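Local coordinates for protein beta sliding clamp (Caulobacter crescentus, PDB 5WCE) that forms a ring-shaped head-to-tail homodimer around DNA and probably tethers DNA polymerases and other proteins to it, making replication processive, at residues 90-95 with 107-112; 130-135 with 235-240; 136-141 with 227-232. One frame throughout, in Å; residues are numbered along the deposited sequence.

Contact 1 (90-95 with 107-112)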
ATOM      1  N   ASP A  90      21.197   9.556 -12.840  1.00 38.46           N
ATOM      2  CA  ASP A  90      20.574  10.618 -13.649  1.00 39.39           C
ATOM      3  C   ASP A  90      21.544  11.120 -14.718  1.00 38.44           C
ATOM      4  O   ASP A  90      22.736  11.328 -14.455  1.00 38.66           O
ATOM      5  CB  ASP A  90      20.278  11.854 -12.793  1.00 43.52           C
ATOM      6  CG  ASP A  90      19.104  11.698 -11.923  1.00 45.16           C
ATOM      7  OD1 ASP A  90      18.386  10.689 -12.027  1.00 46.74           O
ATOM      8  OD2 ASP A  90      18.899  12.619 -11.095  1.00 51.32           O
ATOM      9  N   GLY A  91      21.041  11.305 -15.925  1.00 35.69           N
ATOM     10  CA  GLY A  91      21.863  11.798 -17.004  1.00 35.42           C
ATOM     11  C   GLY A  91      22.810  10.828 -17.652  1.00 34.96           C
ATOM     12  O   GLY A  91      23.492  11.205 -18.598  1.00 34.78           O
ATOM     13  N   ALA A  92      22.842   9.569 -17.219  1.00 34.26           N
ATOM     14  CA  ALA A  92      23.752   8.575 -17.819  1.00 34.64           C
ATOM     15  C   ALA A  92      23.359   8.264 -19.265  1.00 34.37           C
ATOM     16  O   ALA A  92      22.168   8.131 -19.593  1.00 35.64           O
ATOM     17  CB  ALA A  92      23.719   7.282 -17.019  1.00 34.17           C
ATOM     18  N   ASP A  93      24.357   8.146 -20.124  1.00 34.56           N
ATOM     19  CA  ASP A  93      24.148   7.541 -21.423  1.00 34.71           C
ATOM     20  C   ASP A  93      24.261   6.045 -21.235  1.00 30.66           C
ATOM     21  O   ASP A  93      25.147   5.601 -20.530  1.00 29.62           O
ATOM     22  CB  ASP A  93      25.228   8.006 -22.425  1.00 37.75           C
ATOM     23  CG  ASP A  93      24.881   9.322 -23.106  1.00 41.12           C
ATOM     24  OD1 ASP A  93      23.725   9.841 -22.991  1.00 40.84           O
ATOM     25  OD2 ASP A  93      25.826   9.804 -23.793  1.00 45.55           O
ATOM     26  N   VAL A  94      23.383   5.296 -21.898  1.00 27.57           N
ATOM     27  CA  VAL A  94      23.310   3.850 -21.769  1.00 26.58           C
ATOM     28  C   VAL A  94      23.665   3.131 -23.068  1.00 26.02           C
ATOM     29  O   VAL A  94      23.035   3.339 -24.088  1.00 24.99           O
ATOM     30  CB  VAL A  94      21.930   3.389 -21.310  1.00 25.82           C
ATOM     31  CG1 VAL A  94      21.956   1.890 -21.043  1.00 25.52           C
ATOM     32  CG2 VAL A  94      21.483   4.190 -20.080  1.00 26.83           C
ATOM     33  N   SER A  95      24.672   2.271 -23.009  1.00 25.84           N
ATOM     34  CA  SER A  95      25.081   1.476 -24.148  1.00 26.35           C
ATOM     35  C   SER A  95      24.379   0.100 -24.084  1.00 25.67           C
ATOM     36  O   SER A  95      24.354  -0.542 -23.021  1.00 25.00           O
ATOM     37  CB  SER A  95      26.616   1.344 -24.149  1.00 27.17           C
ATOM     38  OG  SER A  95      26.961   0.243 -24.908  1.00 28.20           O
ATOM     39  N   ILE A 107      24.536  -4.239 -21.090  1.00 24.49           N
ATOM     40  CA  ILE A 107      24.051  -2.912 -20.759  1.00 24.95           C
ATOM     41  C   ILE A 107      25.178  -2.310 -19.989  1.00 27.13           C
ATOM     42  O   ILE A 107      25.603  -2.869 -18.938  1.00 28.06           O
ATOM     43  CB  ILE A 107      22.766  -2.912 -19.890  1.00 24.74           C
ATOM     44  CG1 ILE A 107      21.630  -3.649 -20.605  1.00 24.28           C
ATOM     45  CG2 ILE A 107      22.336  -1.498 -19.502  1.00 24.39           C
ATOM     46  CD1 ILE A 107      21.321  -4.964 -19.968  1.00 25.16           C
ATOM     47  N   GLN A 108      25.682  -1.197 -20.500  1.00 28.05           N
ATOM     48  CA  GLN A 108      26.766  -0.509 -19.827  1.00 29.99           C
ATOM     49  C   GLN A 108      26.462   0.972 -19.692  1.00 29.27           C
ATOM     50  O   GLN A 108      25.989   1.622 -20.638  1.00 27.35           O
ATOM     51  CB  GLN A 108      28.015  -0.706 -20.623  1.00 32.60           C
ATOM     52  CG  GLN A 108      29.174   0.053 -20.013  1.00 37.30           C
ATOM     53  CD  GLN A 108      30.401  -0.791 -20.003  1.00 40.50           C
ATOM     54  OE1 GLN A 108      30.685  -1.492 -20.995  1.00 43.45           O
ATOM     55  NE2 GLN A 108      31.119  -0.782 -18.874  1.00 43.32           N
ATOM     56  N   ALA A 109      26.785   1.505 -18.527  1.00 29.12           N
ATOM     57  CA  ALA A 109      26.605   2.906 -18.210  1.00 30.25           C
ATOM     58  C   ALA A 109      27.449   3.258 -17.012  1.00 32.30           C
ATOM     59  O   ALA A 109      27.318   2.636 -15.963  1.00 30.34           O
ATOM     60  CB  ALA A 109      25.165   3.181 -17.866  1.00 29.34           C
ATOM     61  N   GLY A 110      28.319   4.250 -17.199  1.00 35.22           N
ATOM     62  CA  GLY A 110      29.243   4.707 -16.161  1.00 37.36           C
ATOM     63  C   GLY A 110      30.133   3.545 -15.859  1.00 38.17           C
ATOM     64  O   GLY A 110      30.696   2.959 -16.739  1.00 37.69           O
ATOM     65  N   ARG A 111      30.164   3.151 -14.597  1.00 41.24           N
ATOM     66  CA  ARG A 111      31.030   2.056 -14.156  1.00 42.67           C
ATOM     67  C   ARG A 111      30.233   0.752 -13.876  1.00 40.77           C
ATOM     68  O   ARG A 111      30.741  -0.133 -13.182  1.00 41.10           O
ATOM     69  CB  ARG A 111      31.788   2.554 -12.892  1.00 46.71           C
ATOM     70  CG  ARG A 111      32.628   3.816 -13.171  1.00 49.61           C
ATOM     71  CD  ARG A 111      34.116   3.519 -13.236  1.00 52.88           C
ATOM     72  NE  ARG A 111      34.551   3.572 -11.858  1.00 55.41           N
ATOM     73  CZ  ARG A 111      35.570   2.951 -11.291  1.00 57.18           C
ATOM     74  NH1 ARG A 111      36.445   2.200 -11.952  1.00 57.12           N
ATOM     75  NH2 ARG A 111      35.703   3.123  -9.990  1.00 59.15           N
ATOM     76  N   SER A 112      28.986   0.691 -14.344  1.00 36.46           N
ATOM     77  CA  SER A 112      28.138  -0.512 -14.284  1.00 36.55           C
ATOM     78  C   SER A 112      28.073  -1.266 -15.611  1.00 34.67           C
ATOM     79  O   SER A 112      27.924  -0.639 -16.688  1.00 33.29           O
ATOM     80  CB  SER A 112      26.661  -0.146 -13.992  1.00 36.05           C
ATOM     81  OG  SER A 112      26.531   0.739 -12.921  1.00 39.27           O
TER
HETATM   82  O   HOH W   1      27.178   6.488 -19.052  1.00 40.60           O
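Val94 and Ile107 lie side by side and point the same way, Val94 CG1 touching Ile107 CG2 at 3.7 Å. Each of these branches is anti to its own backbone N (chi1 of Val94 -174°), which sets the two methyls next to each other on the face they share. Val94 CG2 looks to Ala109 CB at a looser 4.4 Å, and the methyl of Ala92 approaches the same CB from the loop before the strand. Ala109 CB also lies 3.6 Å from Asp93 O. Outside this apolar row, Ser95 and Gln108 make an antiparallel hydrogen-bonded pair: Ser95 N gives to Gln108 O at 2.8 Å, and Gln108 N returns a bond to Ser95 O at 2.9 Å. Where the strands part, a water donates to Asp93 O and weakly accepts from Gly110 N. Gly110 belongs to the type II' turn from Ala109 to Ser112, and its positive phi suits glycine. Around this hairpin, the backbone of Val94 is hydrogen-bonded to that of Ile12 in strand 9-13 and its side chain packs on Leu17 of helix 14-25, Ile107 meets strand 112-116, and Ser112 continues the sheet by pairing with a strand of the second subunit.

Contact 2 (130-135 with 235-240)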
ATOM      1  N   ASP A 130      -4.326  -5.977 -38.975  1.00 43.51           N
ATOM      2  CA  ASP A 130      -5.172  -6.054 -40.157  1.00 44.45           C
ATOM      3  C   ASP A 130      -6.597  -5.835 -39.760  1.00 42.75           C
ATOM      4  O   ASP A 130      -6.998  -6.211 -38.654  1.00 43.30           O
ATOM      5  CB  ASP A 130      -5.070  -7.431 -40.846  1.00 46.42           C
ATOM      6  CG  ASP A 130      -3.718  -7.696 -41.441  1.00 46.94           C
ATOM      7  OD1 ASP A 130      -2.872  -6.768 -41.495  1.00 47.19           O
ATOM      8  OD2 ASP A 130      -3.513  -8.853 -41.872  1.00 50.33           O
ATOM      9  N   GLY A 131      -7.351  -5.203 -40.650  1.00 40.17           N
ATOM     10  CA  GLY A 131      -8.762  -5.026 -40.449  1.00 38.20           C
ATOM     11  C   GLY A 131      -9.163  -3.802 -39.683  1.00 35.63           C
ATOM     12  O   GLY A 131     -10.343  -3.551 -39.605  1.00 34.48           O
ATOM     13  N   LEU A 132      -8.226  -3.031 -39.111  1.00 32.32           N
ATOM     14  CA  LEU A 132      -8.597  -1.870 -38.290  1.00 31.43           C
ATOM     15  C   LEU A 132      -9.188  -0.757 -39.153  1.00 32.48           C
ATOM     16  O   LEU A 132      -8.766  -0.581 -40.322  1.00 33.71           O
ATOM     17  CB  LEU A 132      -7.393  -1.307 -37.514  1.00 29.65           C
ATOM     18  CG  LEU A 132      -6.898  -2.170 -36.354  1.00 28.30           C
ATOM     19  CD1 LEU A 132      -5.614  -1.582 -35.775  1.00 27.17           C
ATOM     20  CD2 LEU A 132      -7.976  -2.303 -35.278  1.00 27.21           C
ATOM     21  N   SER A 133     -10.115   0.005 -38.570  1.00 32.86           N
ATOM     22  CA  SER A 133     -10.554   1.266 -39.174  1.00 34.12           C
ATOM     23  C   SER A 133      -9.360   2.240 -39.325  1.00 36.18           C
ATOM     24  O   SER A 133      -8.287   2.067 -38.701  1.00 33.83           O
ATOM     25  CB  SER A 133     -11.597   1.938 -38.312  1.00 32.58           C
ATOM     26  OG  SER A 133     -11.091   2.363 -37.036  1.00 29.58           O
ATOM     27  N   SER A 134      -9.586   3.278 -40.122  1.00 38.80           N
ATOM     28  CA  SER A 134      -8.735   4.473 -40.076  1.00 40.05           C
ATOM     29  C   SER A 134      -8.754   5.087 -38.675  1.00 37.54           C
ATOM     30  O   SER A 134      -9.692   4.896 -37.895  1.00 36.08           O
ATOM     31  CB  SER A 134      -9.173   5.522 -41.135  1.00 43.24           C
ATOM     32  OG  SER A 134     -10.524   5.912 -40.960  1.00 46.56           O
ATOM     33  N   ARG A 135      -7.691   5.815 -38.373  1.00 37.21           N
ATOM     34  CA  ARG A 135      -7.532   6.534 -37.120  1.00 36.32           C
ATOM     35  C   ARG A 135      -8.671   7.535 -36.915  1.00 36.42           C
ATOM     36  O   ARG A 135      -9.015   8.290 -37.805  1.00 34.89           O
ATOM     37  CB  ARG A 135      -6.186   7.254 -37.075  1.00 38.52           C
ATOM     38  CG  ARG A 135      -5.032   6.284 -36.886  1.00 40.49           C
ATOM     39  CD  ARG A 135      -3.701   6.977 -37.114  1.00 44.28           C
ATOM     40  NE  ARG A 135      -2.634   6.008 -36.960  1.00 48.00           N
ATOM     41  CZ  ARG A 135      -2.318   5.078 -37.870  1.00 52.04           C
ATOM     42  NH1 ARG A 135      -2.961   4.997 -39.052  1.00 54.61           N
ATOM     43  NH2 ARG A 135      -1.336   4.230 -37.603  1.00 51.11           N
ATOM     44  N   LYS A 235     -10.439  -6.243 -32.977  1.00 30.48           N
ATOM     45  CA  LYS A 235      -9.299  -5.494 -32.386  1.00 30.38           C
ATOM     46  C   LYS A 235      -9.629  -4.064 -32.104  1.00 27.70           C
ATOM     47  O   LYS A 235     -10.503  -3.470 -32.739  1.00 27.57           O
ATOM     48  CB  LYS A 235      -8.074  -5.481 -33.303  1.00 31.63           C
ATOM     49  CG  LYS A 235      -7.528  -6.860 -33.582  1.00 35.31           C
ATOM     50  CD  LYS A 235      -6.049  -6.909 -33.659  1.00 38.07           C
ATOM     51  CE  LYS A 235      -5.529  -8.255 -33.164  1.00 39.80           C
ATOM     52  NZ  LYS A 235      -5.351  -9.114 -34.304  1.00 40.57           N
ATOM     53  N   VAL A 236      -8.900  -3.510 -31.159  1.00 25.68           N
ATOM     54  CA  VAL A 236      -8.930  -2.101 -30.868  1.00 25.74           C
ATOM     55  C   VAL A 236      -7.474  -1.634 -30.747  1.00 25.06           C
ATOM     56  O   VAL A 236      -6.606  -2.396 -30.299  1.00 23.43           O
ATOM     57  CB  VAL A 236      -9.811  -1.808 -29.632  1.00 25.93           C
ATOM     58  CG1 VAL A 236      -9.288  -2.426 -28.379  1.00 24.94           C
ATOM     59  CG2 VAL A 236      -9.919  -0.335 -29.377  1.00 27.70           C
ATOM     60  N   ARG A 237      -7.199  -0.426 -31.217  1.00 25.35           N
ATOM     61  CA  ARG A 237      -5.865   0.176 -31.123  1.00 25.26           C
ATOM     62  C   ARG A 237      -5.972   1.621 -30.656  1.00 25.37           C
ATOM     63  O   ARG A 237      -6.749   2.422 -31.197  1.00 24.80           O
ATOM     64  CB  ARG A 237      -5.131   0.080 -32.440  1.00 26.83           C
ATOM     65  CG  ARG A 237      -3.663   0.522 -32.418  1.00 27.44           C
ATOM     66  CD  ARG A 237      -2.980   0.074 -33.684  1.00 29.90           C
ATOM     67  NE  ARG A 237      -1.584   0.440 -33.678  1.00 31.21           N
ATOM     68  CZ  ARG A 237      -1.094   1.633 -33.968  1.00 34.69           C
ATOM     69  NH1 ARG A 237      -1.896   2.622 -34.380  1.00 37.87           N
ATOM     70  NH2 ARG A 237       0.237   1.810 -33.946  1.00 35.72           N
ATOM     71  N   PHE A 238      -5.188   1.949 -29.640  1.00 24.55           N
ATOM     72  CA  PHE A 238      -5.075   3.296 -29.127  1.00 25.44           C
ATOM     73  C   PHE A 238      -3.658   3.740 -29.472  1.00 27.57           C
ATOM     74  O   PHE A 238      -2.684   3.056 -29.110  1.00 26.90           O
ATOM     75  CB  PHE A 238      -5.223   3.332 -27.640  1.00 24.46           C
ATOM     76  CG  PHE A 238      -6.507   2.792 -27.115  1.00 25.11           C
ATOM     77  CD1 PHE A 238      -7.566   3.660 -26.835  1.00 25.71           C
ATOM     78  CD2 PHE A 238      -6.630   1.433 -26.761  1.00 24.85           C
ATOM     79  CE1 PHE A 238      -8.749   3.180 -26.320  1.00 25.69           C
ATOM     80  CE2 PHE A 238      -7.818   0.964 -26.238  1.00 24.98           C
ATOM     81  CZ  PHE A 238      -8.872   1.846 -26.013  1.00 25.49           C
ATOM     82  N   GLU A 239      -3.537   4.876 -30.127  1.00 29.93           N
ATOM     83  CA  GLU A 239      -2.228   5.511 -30.347  1.00 33.73           C
ATOM     84  C   GLU A 239      -2.076   6.819 -29.533  1.00 34.85           C
ATOM     85  O   GLU A 239      -2.936   7.736 -29.635  1.00 36.26           O
ATOM     86  CB  GLU A 239      -2.111   5.836 -31.814  1.00 36.58           C
ATOM     87  CG  GLU A 239      -0.902   5.315 -32.527  1.00 41.79           C
ATOM     88  CD  GLU A 239      -0.930   5.761 -33.955  1.00 45.34           C
ATOM     89  OE1 GLU A 239      -0.847   6.993 -34.221  1.00 50.93           O
ATOM     90  OE2 GLU A 239      -1.126   4.897 -34.822  1.00 49.45           O
ATOM     91  N   PHE A 240      -0.956   6.911 -28.789  1.00 33.77           N
ATOM     92  CA  PHE A 240      -0.640   8.033 -27.883  1.00 32.97           C
ATOM     93  C   PHE A 240       0.731   8.570 -28.302  1.00 35.84           C
ATOM     94  O   PHE A 240       1.759   8.278 -27.609  1.00 42.74           O
ATOM     95  CB  PHE A 240      -0.484   7.539 -26.451  1.00 30.20           C
ATOM     96  CG  PHE A 240      -1.513   6.524 -25.987  1.00 29.52           C
ATOM     97  CD1 PHE A 240      -2.666   6.966 -25.291  1.00 28.98           C
ATOM     98  CD2 PHE A 240      -1.304   5.163 -26.125  1.00 26.61           C
ATOM     99  CE1 PHE A 240      -3.574   6.068 -24.805  1.00 27.73           C
ATOM    100  CE2 PHE A 240      -2.229   4.255 -25.664  1.00 27.17           C
ATOM    101  CZ  PHE A 240      -3.380   4.711 -25.013  1.00 27.82           C
TER
HETATM  102  O   HOH W   2      -6.088  -8.064 -37.026  1.00 46.96           O
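Leu132 sets its side chain at about a right angle to those of Lys235 and Arg237 and straddles the two with its methyls. Leu132 CD2 rests on Lys235 CB at 3.7 Å, while CD1 meets the aliphatic run of Arg237, CD at 3.7 Å. The leucine sits in the connection that runs from strand 112-116 of the N-terminal domain to strand 136-139, which this contact lays on the sheet at the surface. Arg135, extended from CG to NE, presents the side of its guanidinium to Glu239. Both nitrogens on that side grip a single oxygen: Arg135 NE lies 2.8 Å from Glu239 OE2 and NH2 lies 2.9 Å from the same OE2. The acceptor is close to the guanidinium plane and is met on its syn side, although the guanidinium and carboxylate planes are turned 52° apart. Arg237 NH1, bonded to Gln230 OE1, also meets OE2, at a modelled separation too short to be trusted. Lys235 NZ reaches Ser128 O and, through a water, Asp130 O. The two guanidiniums, their planes 75° apart, bring Arg135 NH2 within 3.6 Å of Arg237 NH1. A leucine in place of Glu239 would probably leave these two like charges close together without the carboxylate oxygen they share. The Arg135-Glu239 salt bridge thus ties loop to strand, and Arg237, joining through that doubtful bond, completes a network likely to offset the arginines' repulsion.

Contact 3 (136-141 with 227-232)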
ATOM      1  N   ILE A 136      -9.230   7.493 -35.715  1.00 35.06           N
ATOM      2  CA  ILE A 136     -10.264   8.399 -35.254  1.00 36.13           C
ATOM      3  C   ILE A 136      -9.668   9.185 -34.081  1.00 33.44           C
ATOM      4  O   ILE A 136      -9.393   8.619 -33.038  1.00 31.90           O
ATOM      5  CB  ILE A 136     -11.468   7.596 -34.769  1.00 36.31           C
ATOM      6  CG1 ILE A 136     -12.061   6.776 -35.916  1.00 38.17           C
ATOM      7  CG2 ILE A 136     -12.492   8.514 -34.149  1.00 37.90           C
ATOM      8  CD1 ILE A 136     -12.949   5.635 -35.488  1.00 39.01           C
ATOM      9  N   ALA A 137      -9.490  10.494 -34.234  1.00 33.71           N
ATOM     10  CA  ALA A 137      -8.960  11.347 -33.159  1.00 32.97           C
ATOM     11  C   ALA A 137     -10.047  11.603 -32.127  1.00 32.18           C
ATOM     12  O   ALA A 137     -11.154  12.014 -32.476  1.00 32.78           O
ATOM     13  CB  ALA A 137      -8.439  12.659 -33.698  1.00 34.61           C
ATOM     14  N   VAL A 138      -9.732  11.255 -30.878  1.00 31.24           N
ATOM     15  CA  VAL A 138     -10.607  11.441 -29.747  1.00 30.37           C
ATOM     16  C   VAL A 138      -9.939  12.348 -28.758  1.00 29.99           C
ATOM     17  O   VAL A 138      -8.816  12.091 -28.316  1.00 31.33           O
ATOM     18  CB  VAL A 138     -10.999  10.105 -29.053  1.00 28.20           C
ATOM     19  CG1 VAL A 138     -12.062  10.352 -28.002  1.00 26.98           C
ATOM     20  CG2 VAL A 138     -11.472   9.093 -30.099  1.00 29.07           C
ATOM     21  N   ASP A 139     -10.645  13.404 -28.364  1.00 30.70           N
ATOM     22  CA  ASP A 139     -10.132  14.246 -27.294  1.00 30.50           C
ATOM     23  C   ASP A 139      -9.762  13.427 -26.046  1.00 28.50           C
ATOM     24  O   ASP A 139     -10.571  12.629 -25.527  1.00 27.21           O
ATOM     25  CB  ASP A 139     -11.165  15.342 -26.952  1.00 32.36           C
ATOM     26  CG  ASP A 139     -10.666  16.243 -25.890  1.00 33.07           C
ATOM     27  OD1 ASP A 139     -10.713  15.914 -24.680  1.00 33.14           O
ATOM     28  OD2 ASP A 139     -10.154  17.284 -26.265  1.00 35.72           O
ATOM     29  N   THR A 140      -8.558  13.632 -25.541  1.00 27.39           N
ATOM     30  CA  THR A 140      -8.000  12.791 -24.505  1.00 26.09           C
ATOM     31  C   THR A 140      -8.750  12.894 -23.188  1.00 26.27           C
ATOM     32  O   THR A 140      -8.977  11.895 -22.503  1.00 25.02           O
ATOM     33  CB  THR A 140      -6.501  13.123 -24.262  1.00 26.19           C
ATOM     34  OG1 THR A 140      -5.742  12.883 -25.467  1.00 26.87           O
ATOM     35  CG2 THR A 140      -5.931  12.285 -23.168  1.00 24.96           C
ATOM     36  N   ASN A 141      -9.064  14.122 -22.812  1.00 27.34           N
ATOM     37  CA  ASN A 141      -9.837  14.360 -21.581  1.00 27.11           C
ATOM     38  C   ASN A 141     -11.233  13.740 -21.665  1.00 26.03           C
ATOM     39  O   ASN A 141     -11.684  13.155 -20.701  1.00 25.35           O
ATOM     40  CB  ASN A 141      -9.896  15.856 -21.279  1.00 28.52           C
ATOM     41  CG  ASN A 141      -8.559  16.397 -20.730  1.00 29.79           C
ATOM     42  OD1 ASN A 141      -7.755  15.690 -20.075  1.00 29.53           O
ATOM     43  ND2 ASN A 141      -8.349  17.659 -20.964  1.00 31.90           N
ATOM     44  N   VAL A 227      -6.088  11.252 -28.543  1.00 30.40           N
ATOM     45  CA  VAL A 227      -5.668   9.847 -28.664  1.00 29.68           C
ATOM     46  C   VAL A 227      -6.347   9.360 -29.953  1.00 29.60           C
ATOM     47  O   VAL A 227      -7.560   9.622 -30.179  1.00 29.02           O
ATOM     48  CB  VAL A 227      -6.141   9.019 -27.465  1.00 28.83           C
ATOM     49  CG1 VAL A 227      -5.939   7.515 -27.662  1.00 28.55           C
ATOM     50  CG2 VAL A 227      -5.451   9.506 -26.217  1.00 29.22           C
ATOM     51  N   ASP A 228      -5.564   8.695 -30.805  1.00 28.65           N
ATOM     52  CA  ASP A 228      -6.109   8.028 -31.960  1.00 28.86           C
ATOM     53  C   ASP A 228      -6.691   6.617 -31.624  1.00 28.41           C
ATOM     54  O   ASP A 228      -6.031   5.785 -30.970  1.00 26.70           O
ATOM     55  CB  ASP A 228      -5.059   7.977 -33.084  1.00 30.25           C
ATOM     56  CG  ASP A 228      -4.945   9.300 -33.841  1.00 31.81           C
ATOM     57  OD1 ASP A 228      -5.685  10.260 -33.545  1.00 34.08           O
ATOM     58  OD2 ASP A 228      -4.176   9.390 -34.782  1.00 32.26           O
ATOM     59  N   LEU A 229      -7.929   6.366 -32.077  1.00 27.49           N
ATOM     60  CA  LEU A 229      -8.607   5.125 -31.843  1.00 27.15           C
ATOM     61  C   LEU A 229      -8.860   4.445 -33.186  1.00 28.57           C
ATOM     62  O   LEU A 229      -9.274   5.081 -34.199  1.00 29.90           O
ATOM     63  CB  LEU A 229      -9.922   5.372 -31.093  1.00 27.88           C
ATOM     64  CG  LEU A 229     -10.830   4.187 -30.812  1.00 28.26           C
ATOM     65  CD1 LEU A 229     -10.203   3.223 -29.822  1.00 27.22           C
ATOM     66  CD2 LEU A 229     -12.126   4.706 -30.214  1.00 29.33           C
ATOM     67  N   GLN A 230      -8.606   3.140 -33.219  1.00 27.10           N
ATOM     68  CA  GLN A 230      -8.977   2.312 -34.334  1.00 27.93           C
ATOM     69  C   GLN A 230      -9.732   1.120 -33.818  1.00 27.83           C
ATOM     70  O   GLN A 230      -9.446   0.600 -32.729  1.00 24.70           O
ATOM     71  CB  GLN A 230      -7.767   1.877 -35.161  1.00 27.86           C
ATOM     72  CG  GLN A 230      -7.013   3.019 -35.790  1.00 28.52           C
ATOM     73  CD  GLN A 230      -5.662   2.578 -36.322  1.00 29.18           C
ATOM     74  OE1 GLN A 230      -4.700   2.438 -35.566  1.00 28.61           O
ATOM     75  NE2 GLN A 230      -5.595   2.361 -37.610  1.00 29.78           N
ATOM     76  N   VAL A 231     -10.709   0.696 -34.617  1.00 29.22           N
ATOM     77  CA  VAL A 231     -11.581  -0.375 -34.203  1.00 30.86           C
ATOM     78  C   VAL A 231     -11.881  -1.306 -35.370  1.00 30.89           C
ATOM     79  O   VAL A 231     -11.988  -0.877 -36.503  1.00 32.30           O
ATOM     80  CB  VAL A 231     -12.907   0.185 -33.671  1.00 32.52           C
ATOM     81  CG1 VAL A 231     -13.816  -0.943 -33.216  1.00 34.65           C
ATOM     82  CG2 VAL A 231     -12.670   1.147 -32.528  1.00 32.44           C
ATOM     83  N   SER A 232     -11.963  -2.593 -35.074  1.00 30.00           N
ATOM     84  CA  SER A 232     -12.597  -3.594 -35.928  1.00 30.94           C
ATOM     85  C   SER A 232     -13.399  -4.499 -34.986  1.00 31.32           C
ATOM     86  O   SER A 232     -13.258  -4.376 -33.749  1.00 29.60           O
ATOM     87  CB  SER A 232     -11.539  -4.443 -36.609  1.00 31.58           C
ATOM     88  OG  SER A 232     -10.915  -5.310 -35.670  1.00 29.71           O
TER
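Ile136 and Leu229 open an antiparallel ladder in which strand 136-139 forms the outermost strand, within this chain, of a sheet belonging to the central domain and continuing into the N-terminal one. Two backbone bonds close this pair, and two more close Val138 with Val227; between them Ala137 and Asp228 form a non-hydrogen-bonded pair. The 132° between the two short strand directions marks a strong twist. Ile136 CB lies 3.4 Å from Leu229 O, and CG1, anti to the isoleucine's carbonyl carbon (chi1 -62°), stays near that same oxygen. On the same face, Val138 CG2 reaches Leu229 CB at 4.2 Å, the two side chains meeting aslant. Leu229 itself packs on Val236 and Phe238 of the next strand. The other face carries Ala137 and Asp228. Here Asp228 CG is anti to its carbonyl carbon (chi1 -79°), and the carboxylate brings OD1 against the alanine, 3.5 Å from Ala137 CA. Past Val138 the chain turns directly into helix 140-148: Asp139 takes the N-cap position, its OD1 accepting from Glu142 N. Thr140 follows, its side chain crossing that of Val227 at about a right angle. Thr140 OG1, hydrogen-bonded to Gly224 O, lies 3.5 Å from Val227 CG2.

Overall arrangement
From the N terminus, contact 1 comes first: 107-112 returns against 90-95 after only eleven residues, closing a local hairpin in the N-terminal domain. Contacts 2 and 3 both come after it in the chain, their centres about 36 and 37 Å from that of contact 1. The chain opens them one after the other, at 130-135 and then 136-141, and closes them in reverse order, so contact 3 is nested inside the loop of contact 2. Their later strands, 226-231 and 235-240, are sheet neighbours, joined where Glu239 N approaches Asp228 O at 2.8 Å. Together the two long-range closures hold the loop leading from the N-terminal domain, and the edge strand after it, to the central-domain strands of the sheet the two domains share.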